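Local coordinates for DNA mismatch repair protein MutS (Thermus aquaticus, PDB 1EWQ), which binds mismatched DNA and has a weak ATPase activity, probably carrying out the mismatch-recognition step of DNA repair, at residues 160-163 with 164-167; 169-172 with 173-176; 672-675 with 676-680. One frame throughout, in Å; residues are numbered along the deposited sequence.

Interaction 1: residues 160-163 with 164-167; sequences LKSK and SALY
Lys163 lies alongside Tyr167, one helical turn further on, and both side chains point the same way. Its CB sits next to the backbone N of Ser164. CG is anti to the backbone N (chi1 -171°), which carries the chain over the tyrosine ring. There CG makes a CH-pi contact, 4.0 Å from the centroid of the Tyr167 ring and displaced toward the rim near CZ. CD comes next and packs against Tyr167 OH at 3.8 Å. The chain then bends at chi3, and NZ forms a salt bridge with Glu193. Tyr167 OH is hydrogen-bonded to the same carboxylate oxygen, so one acceptor holds the ends of both side chains.

The helix start is capped by Ser162. Its OG accepts from Ala165 N at 3.3 Å in a nearly straight bond (166°). The first main-chain bonds follow: Leu166 N to Ser162 O, and Tyr167 N to Lys163 O at 2.9 Å. On another side of the turn, Leu160 CD2 packs on Ala165 CB at 3.6 Å, while CD1 reaches Leu166 CD1. The two leucines cross at about a right angle.

The turn links strand 154-160 to helix 163-173. Leu160 and Leu166 pack on Leu145 of the neighbouring strand 143-149, and Tyr167 rests on Phe190 and Phe194 of helix 188-197.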
loop_
_atom_site.group_PDB
_atom_site.type_symbol
_atom_site.label_atom_id
_atom_site.label_comp_id
_atom_site.label_asym_id
_atom_site.label_seq_id
_atom_site.Cartn_x
_atom_site.Cartn_y
_atom_site.Cartn_z
ATOM N N LEU C 160 -15.058 -3.855 -31.961
ATOM C CA LEU C 160 -16.072 -4.612 -31.246
ATOM C C LEU C 160 -17.404 -3.907 -31.421
ATOM O O LEU C 160 -17.447 -2.694 -31.604
ATOM C CB LEU C 160 -15.702 -4.721 -29.770
ATOM C CG LEU C 160 -14.341 -5.400 -29.631
ATOM C CD1 LEU C 160 -13.309 -4.376 -29.187
ATOM C CD2 LEU C 160 -14.430 -6.550 -28.659
ATOM N N LYS C 161 -18.489 -4.670 -31.373
ATOM C CA LYS C 161 -19.824 -4.118 -31.568
ATOM C C LYS C 161 -20.452 -3.478 -30.348
ATOM O O LYS C 161 -21.205 -2.511 -30.474
ATOM C CB LYS C 161 -20.755 -5.202 -32.106
ATOM C CG LYS C 161 -20.237 -6.606 -31.867
ATOM C CD LYS C 161 -20.027 -6.895 -30.380
ATOM C CE LYS C 161 -18.852 -7.834 -30.217
ATOM N NZ LYS C 161 -17.709 -7.259 -30.965
ATOM N N SER C 162 -20.154 -4.002 -29.167
ATOM C CA SER C 162 -20.732 -3.441 -27.956
ATOM C C SER C 162 -19.671 -2.906 -27.006
ATOM O O SER C 162 -18.470 -3.123 -27.194
ATOM C CB SER C 162 -21.601 -4.485 -27.240
ATOM O OG SER C 162 -20.842 -5.591 -26.788
ATOM N N LYS C 163 -20.135 -2.184 -25.992
ATOM C CA LYS C 163 -19.262 -1.600 -24.987
ATOM C C LYS C 163 -18.801 -2.727 -24.073
ATOM O O LYS C 163 -17.671 -2.733 -23.583
ATOM C CB LYS C 163 -20.043 -0.554 -24.199
ATOM C CG LYS C 163 -19.225 0.293 -23.255
ATOM C CD LYS C 163 -20.100 1.394 -22.665
ATOM C CE LYS C 163 -21.358 0.799 -22.031
ATOM N NZ LYS C 163 -22.212 1.830 -21.397
ATOM N N SER C 164 -19.695 -3.690 -23.864
ATOM C CA SER C 164 -19.415 -4.846 -23.029
ATOM C C SER C 164 -18.195 -5.601 -23.552
ATOM O O SER C 164 -17.266 -5.889 -22.798
ATOM C CB SER C 164 -20.618 -5.787 -23.023
ATOM O OG SER C 164 -21.049 -6.022 -21.702
ATOM N N ALA C 165 -18.211 -5.920 -24.843
ATOM C CA ALA C 165 -17.117 -6.646 -25.472
ATOM C C ALA C 165 -15.845 -5.808 -25.460
ATOM O O ALA C 165 -14.747 -6.335 -25.302
ATOM C CB ALA C 165 -17.484 -7.025 -26.897
ATOM N N LEU C 166 -15.991 -4.502 -25.635
ATOM C CA LEU C 166 -14.823 -3.632 -25.609
ATOM C C LEU C 166 -14.163 -3.790 -24.249
ATOM O O LEU C 166 -12.993 -4.151 -24.159
ATOM C CB LEU C 166 -15.215 -2.168 -25.806
ATOM C CG LEU C 166 -14.096 -1.186 -25.424
ATOM C CD1 LEU C 166 -12.925 -1.322 -26.411
ATOM C CD2 LEU C 166 -14.645 0.233 -25.406
ATOM N N TYR C 167 -14.923 -3.518 -23.193
ATOM C CA TYR C 167 -14.393 -3.632 -21.845
ATOM C C TYR C 167 -13.744 -4.985 -21.583
ATOM O O TYR C 167 -12.662 -5.036 -21.001
ATOM C CB TYR C 167 -15.481 -3.351 -20.804
ATOM C CG TYR C 167 -15.895 -1.887 -20.736
ATOM C CD1 TYR C 167 -15.224 -0.912 -21.483
ATOM C CD2 TYR C 167 -16.956 -1.480 -19.931
ATOM C CE1 TYR C 167 -15.607 0.439 -21.433
ATOM C CE2 TYR C 167 -17.345 -0.141 -19.871
ATOM C CZ TYR C 167 -16.666 0.812 -20.625
ATOM O OH TYR C 167 -17.070 2.129 -20.581
#

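Interaction 2: residues 169-172 with 173-176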
loop_
_atom_site.group_PDB
_atom_site.type_symbol
_atom_site.label_atom_id
_atom_site.label_comp_id
_atom_site.label_asym_id
_atom_site.label_seq_id
_atom_site.Cartn_x
_atom_site.Cartn_y
_atom_site.Cartn_z
ATOM N N GLU C 169 -12.397 -7.054 -23.769
ATOM C CA GLU C 169 -11.170 -7.162 -24.547
ATOM C C GLU C 169 -10.072 -6.382 -23.862
ATOM O O GLU C 169 -8.923 -6.805 -23.832
ATOM C CB GLU C 169 -11.348 -6.613 -25.967
ATOM C CG GLU C 169 -11.585 -7.661 -27.024
ATOM C CD GLU C 169 -10.574 -8.799 -26.989
ATOM O OE1 GLU C 169 -9.386 -8.594 -27.295
ATOM O OE2 GLU C 169 -10.986 -9.914 -26.647
ATOM N N LEU C 170 -10.441 -5.232 -23.316
ATOM C CA LEU C 170 -9.487 -4.371 -22.631
ATOM C C LEU C 170 -8.979 -5.066 -21.367
ATOM O O LEU C 170 -7.774 -5.134 -21.128
ATOM C CB LEU C 170 -10.154 -3.027 -22.284
ATOM C CG LEU C 170 -9.332 -1.834 -21.758
ATOM C CD1 LEU C 170 -8.663 -2.211 -20.462
ATOM C CD2 LEU C 170 -8.299 -1.418 -22.777
ATOM N N PHE C 171 -9.895 -5.611 -20.572
ATOM C CA PHE C 171 -9.502 -6.276 -19.336
ATOM C C PHE C 171 -8.550 -7.464 -19.514
ATOM O O PHE C 171 -7.568 -7.583 -18.785
ATOM C CB PHE C 171 -10.721 -6.759 -18.570
ATOM C CG PHE C 171 -10.384 -7.330 -17.239
ATOM C CD1 PHE C 171 -10.231 -6.498 -16.138
ATOM C CD2 PHE C 171 -10.160 -8.693 -17.091
ATOM C CE1 PHE C 171 -9.857 -7.014 -14.910
ATOM C CE2 PHE C 171 -9.782 -9.219 -15.856
ATOM C CZ PHE C 171 -9.631 -8.381 -14.769
ATOM N N ARG C 172 -8.836 -8.350 -20.463
ATOM C CA ARG C 172 -7.957 -9.497 -20.657
ATOM C C ARG C 172 -6.521 -9.074 -21.002
ATOM O O ARG C 172 -5.596 -9.861 -20.851
ATOM C CB ARG C 172 -8.516 -10.457 -21.734
ATOM C CG ARG C 172 -9.236 -9.781 -22.889
ATOM C CD ARG C 172 -9.455 -10.658 -24.142
ATOM N NE ARG C 172 -9.663 -12.090 -23.898
ATOM C CZ ARG C 172 -10.359 -12.887 -24.711
ATOM N NH1 ARG C 172 -10.924 -12.382 -25.806
ATOM N NH2 ARG C 172 -10.475 -14.190 -24.458
ATOM N N HIS C 173 -6.328 -7.838 -21.455
ATOM C CA HIS C 173 -4.982 -7.371 -21.791
ATOM C C HIS C 173 -4.315 -6.615 -20.658
ATOM O O HIS C 173 -3.107 -6.413 -20.681
ATOM C CB HIS C 173 -5.007 -6.481 -23.033
ATOM C CG HIS C 173 -5.301 -7.222 -24.300
ATOM N ND1 HIS C 173 -4.318 -7.826 -25.056
ATOM C CD2 HIS C 173 -6.471 -7.489 -24.922
ATOM C CE1 HIS C 173 -4.874 -8.432 -26.089
ATOM N NE2 HIS C 173 -6.180 -8.243 -26.031
ATOM N N ARG C 174 -5.101 -6.205 -19.668
ATOM C CA ARG C 174 -4.585 -5.464 -18.532
ATOM C C ARG C 174 -3.554 -4.418 -18.964
ATOM O O ARG C 174 -2.377 -4.487 -18.593
ATOM C CB ARG C 174 -3.982 -6.436 -17.504
ATOM C CG ARG C 174 -5.035 -7.296 -16.760
ATOM C CD ARG C 174 -6.003 -6.433 -15.910
ATOM N NE ARG C 174 -6.667 -5.418 -16.723
ATOM C CZ ARG C 174 -7.323 -4.357 -16.254
ATOM N NH1 ARG C 174 -7.435 -4.143 -14.942
ATOM N NH2 ARG C 174 -7.845 -3.486 -17.105
ATOM N N PRO C 175 -3.990 -3.426 -19.759
ATOM C CA PRO C 175 -3.110 -2.360 -20.247
ATOM C C PRO C 175 -2.542 -1.596 -19.066
ATOM O O PRO C 175 -3.151 -1.564 -18.004
ATOM C CB PRO C 175 -4.045 -1.499 -21.079
ATOM C CG PRO C 175 -5.327 -1.601 -20.307
ATOM C CD PRO C 175 -5.402 -3.086 -20.001
ATOM N N ALA C 176 -1.381 -0.984 -19.248
ATOM C CA ALA C 176 -0.763 -0.226 -18.170
ATOM C C ALA C 176 -1.125 1.250 -18.296
ATOM O O ALA C 176 -1.007 2.018 -17.337
ATOM C CB ALA C 176 0.762 -0.408 -18.207
#
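The Arg174 guanidinium lies against the CD1 side of the Phe171 ring, the two planes 27° apart. Phe171 CD1 sits over the centre of one guanidinium face, 3.6 Å from Arg174 CZ. Leu170 CD1 meets the edge of the same group, in its plane, 3.7 Å from Arg174 NH2. The aliphatic part of the arginine also takes part. Its CD makes a CH-pi contact over one face of the Phe171 ring, 4.2 Å from the centroid and shifted toward the rim. Bends at chi2 and chi3 fold the arginine back onto the last helical turn.

The Arg172 guanidinium is met at its edge by the carboxylate of Glu169. Arg172 NH1 and Glu169 OE2 form a salt bridge of 2.6 Å within the guanidinium plane. Arg172 NH2 is bonded to Met250 O. The other carboxylate oxygen, Glu169 OE1, is hydrogen-bonded to Tyr244 OH and takes a weak, long bond of 3.5 Å from His173 NE2. The carboxylate and imidazole planes are 72° apart. The His173 ring also stacks with Phe147 and meets Tyr133 edge-to-face.

Leu170 CD1 is pressed tightly against Pro175 CG, at 3.4 Å. Around them, Leu170 and Pro175 both pack on Ala135 of strand 134-139.

The main chain closes with short-range bonds. His173 N donates to Leu170 O, and Arg174 N donates to Phe171 O at 3.0 Å; both are i to i+3 bonds, tighter than the i to i+4 pattern. Arg174 has left helical geometry with a positive phi of 41°, and Pro175 follows it. This is a helix C-terminus that breaks into a short loop, here leading from helix 163-173 to strand 177-180 in the mixed alpha-beta domain II of MutS.

Interaction 3: residues 672-675 with 676-680; sequences DGVA and IATAV
Val674 and Thr678 stand one turn apart on the same helix, and their side chains cross at a slant. The closest approach between them is loose, with Val674 CG1 4.1 Å from Thr678 OG1. The firmer link is polar. Thr678 OG1 donates to Val674 O at 2.9 Å. It can do so because OG1 is anti to its own carbonyl carbon (chi1 -66°), beside the backbone N and facing back down the helix. Thr678 N donates to the same oxygen, also at 2.9 Å. The two donors approach from opposite faces of the carbonyl plane, so Val674 O is gripped twice and the buried hydroxyl is satisfied within the helix.

Ala677 CB touches Gly673 O at 3.4 Å, and Ala677 N bonds to that oxygen at 3.0 Å. Ala679 N bonds likewise to Ala675 O.

Several side chains also meet partners beyond this helix. Ile676 packs on Met643 of helix 638-652 and on Val739 of the second subunit. Asp672 OD1 accepts from Val739 N of the second subunit. Val674 packs on Glu699 and Thr678 on Leu700 of helix 698-701.

This is regular i to i+4 alpha-helical bonding with a threonine hydroxyl bonded back to the main chain. The helix is the crossover of a beta-alpha-beta unit between strands 657-662 and 690-694 in the P-loop ATPase domain, at the subunit interface.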
loop_
_atom_site.group_PDB
_atom_site.type_symbol
_atom_site.label_atom_id
_atom_site.label_comp_id
_atom_site.label_asym_id
_atom_site.label_seq_id
_atom_site.Cartn_x
_atom_site.Cartn_y
_atom_site.Cartn_z
ATOM N N ASP C 672 -40.595 -15.708 -6.010
ATOM C CA ASP C 672 -39.881 -14.980 -7.051
ATOM C C ASP C 672 -38.518 -15.622 -7.305
ATOM O O ASP C 672 -38.068 -15.724 -8.441
ATOM C CB ASP C 672 -39.694 -13.518 -6.632
ATOM C CG ASP C 672 -40.965 -12.699 -6.791
ATOM O OD1 ASP C 672 -41.096 -11.998 -7.816
ATOM O OD2 ASP C 672 -41.838 -12.765 -5.898
ATOM N N GLY C 673 -37.867 -16.059 -6.235
ATOM C CA GLY C 673 -36.560 -16.677 -6.369
ATOM C C GLY C 673 -36.602 -17.952 -7.195
ATOM O O GLY C 673 -35.838 -18.108 -8.145
ATOM N N VAL C 674 -37.501 -18.862 -6.831
ATOM C CA VAL C 674 -37.636 -20.130 -7.541
ATOM C C VAL C 674 -38.090 -19.928 -8.987
ATOM O O VAL C 674 -37.606 -20.606 -9.895
ATOM C CB VAL C 674 -38.619 -21.065 -6.786
ATOM C CG1 VAL C 674 -38.932 -22.301 -7.613
ATOM C CG2 VAL C 674 -38.008 -21.464 -5.450
ATOM N N ALA C 675 -39.010 -18.990 -9.194
ATOM C CA ALA C 675 -39.528 -18.688 -10.526
ATOM C C ALA C 675 -38.423 -18.198 -11.450
ATOM O O ALA C 675 -38.312 -18.658 -12.578
ATOM C CB ALA C 675 -40.618 -17.633 -10.440
ATOM N N ILE C 676 -37.617 -17.254 -10.964
ATOM C CA ILE C 676 -36.527 -16.703 -11.764
ATOM C C ILE C 676 -35.486 -17.784 -12.032
ATOM O O ILE C 676 -35.007 -17.935 -13.157
ATOM C CB ILE C 676 -35.809 -15.533 -11.044
ATOM C CG1 ILE C 676 -36.821 -14.463 -10.627
ATOM C CG2 ILE C 676 -34.762 -14.920 -11.973
ATOM C CD1 ILE C 676 -37.574 -13.824 -11.788
ATOM N N ALA C 677 -35.132 -18.530 -10.991
ATOM C CA ALA C 677 -34.139 -19.584 -11.155
ATOM C C ALA C 677 -34.602 -20.594 -12.207
ATOM O O ALA C 677 -33.794 -21.085 -12.992
ATOM C CB ALA C 677 -33.887 -20.282 -9.823
ATOM N N THR C 678 -35.906 -20.882 -12.223
ATOM C CA THR C 678 -36.484 -21.843 -13.173
ATOM C C THR C 678 -36.471 -21.362 -14.620
ATOM O O THR C 678 -36.063 -22.100 -15.531
ATOM C CB THR C 678 -37.943 -22.197 -12.811
ATOM O OG1 THR C 678 -37.981 -22.894 -11.561
ATOM C CG2 THR C 678 -38.547 -23.085 -13.883
ATOM N N ALA C 679 -36.933 -20.136 -14.832
ATOM C CA ALA C 679 -36.973 -19.546 -16.164
ATOM C C ALA C 679 -35.560 -19.493 -16.728
ATOM O O ALA C 679 -35.338 -19.776 -17.903
ATOM C CB ALA C 679 -37.575 -18.131 -16.100
ATOM N N VAL C 680 -34.605 -19.114 -15.884
ATOM C CA VAL C 680 -33.212 -19.037 -16.299
ATOM C C VAL C 680 -32.715 -20.438 -16.640
ATOM O O VAL C 680 -32.054 -20.636 -17.654
ATOM C CB VAL C 680 -32.324 -18.435 -15.181
ATOM C CG1 VAL C 680 -30.853 -18.584 -15.545
ATOM C CG2 VAL C 680 -32.673 -16.954 -14.980
#

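Overall arrangement
Interactions 1 and 2 sit at the two ends of helix 163-173 in domain II. Their centres are about 13 Å apart, and they touch where Leu160 CD2 packs on Glu169 CG. Interaction 1 is partly buried, with Lys161 exposed. Interaction 2 is buried and mixes charged groups with rings. Interaction 3 belongs to the ATPase domain, with its nearest atoms about 17 Å from interaction 1 and about 23 Å from interaction 2. It too is buried, but it lies within the first half of helix 670-687. It uses mostly small and aliphatic residues, with a threonine hydroxyl turned to the main chain and an aspartate bonded to the second subunit. No other protein chain touches the first two contacts.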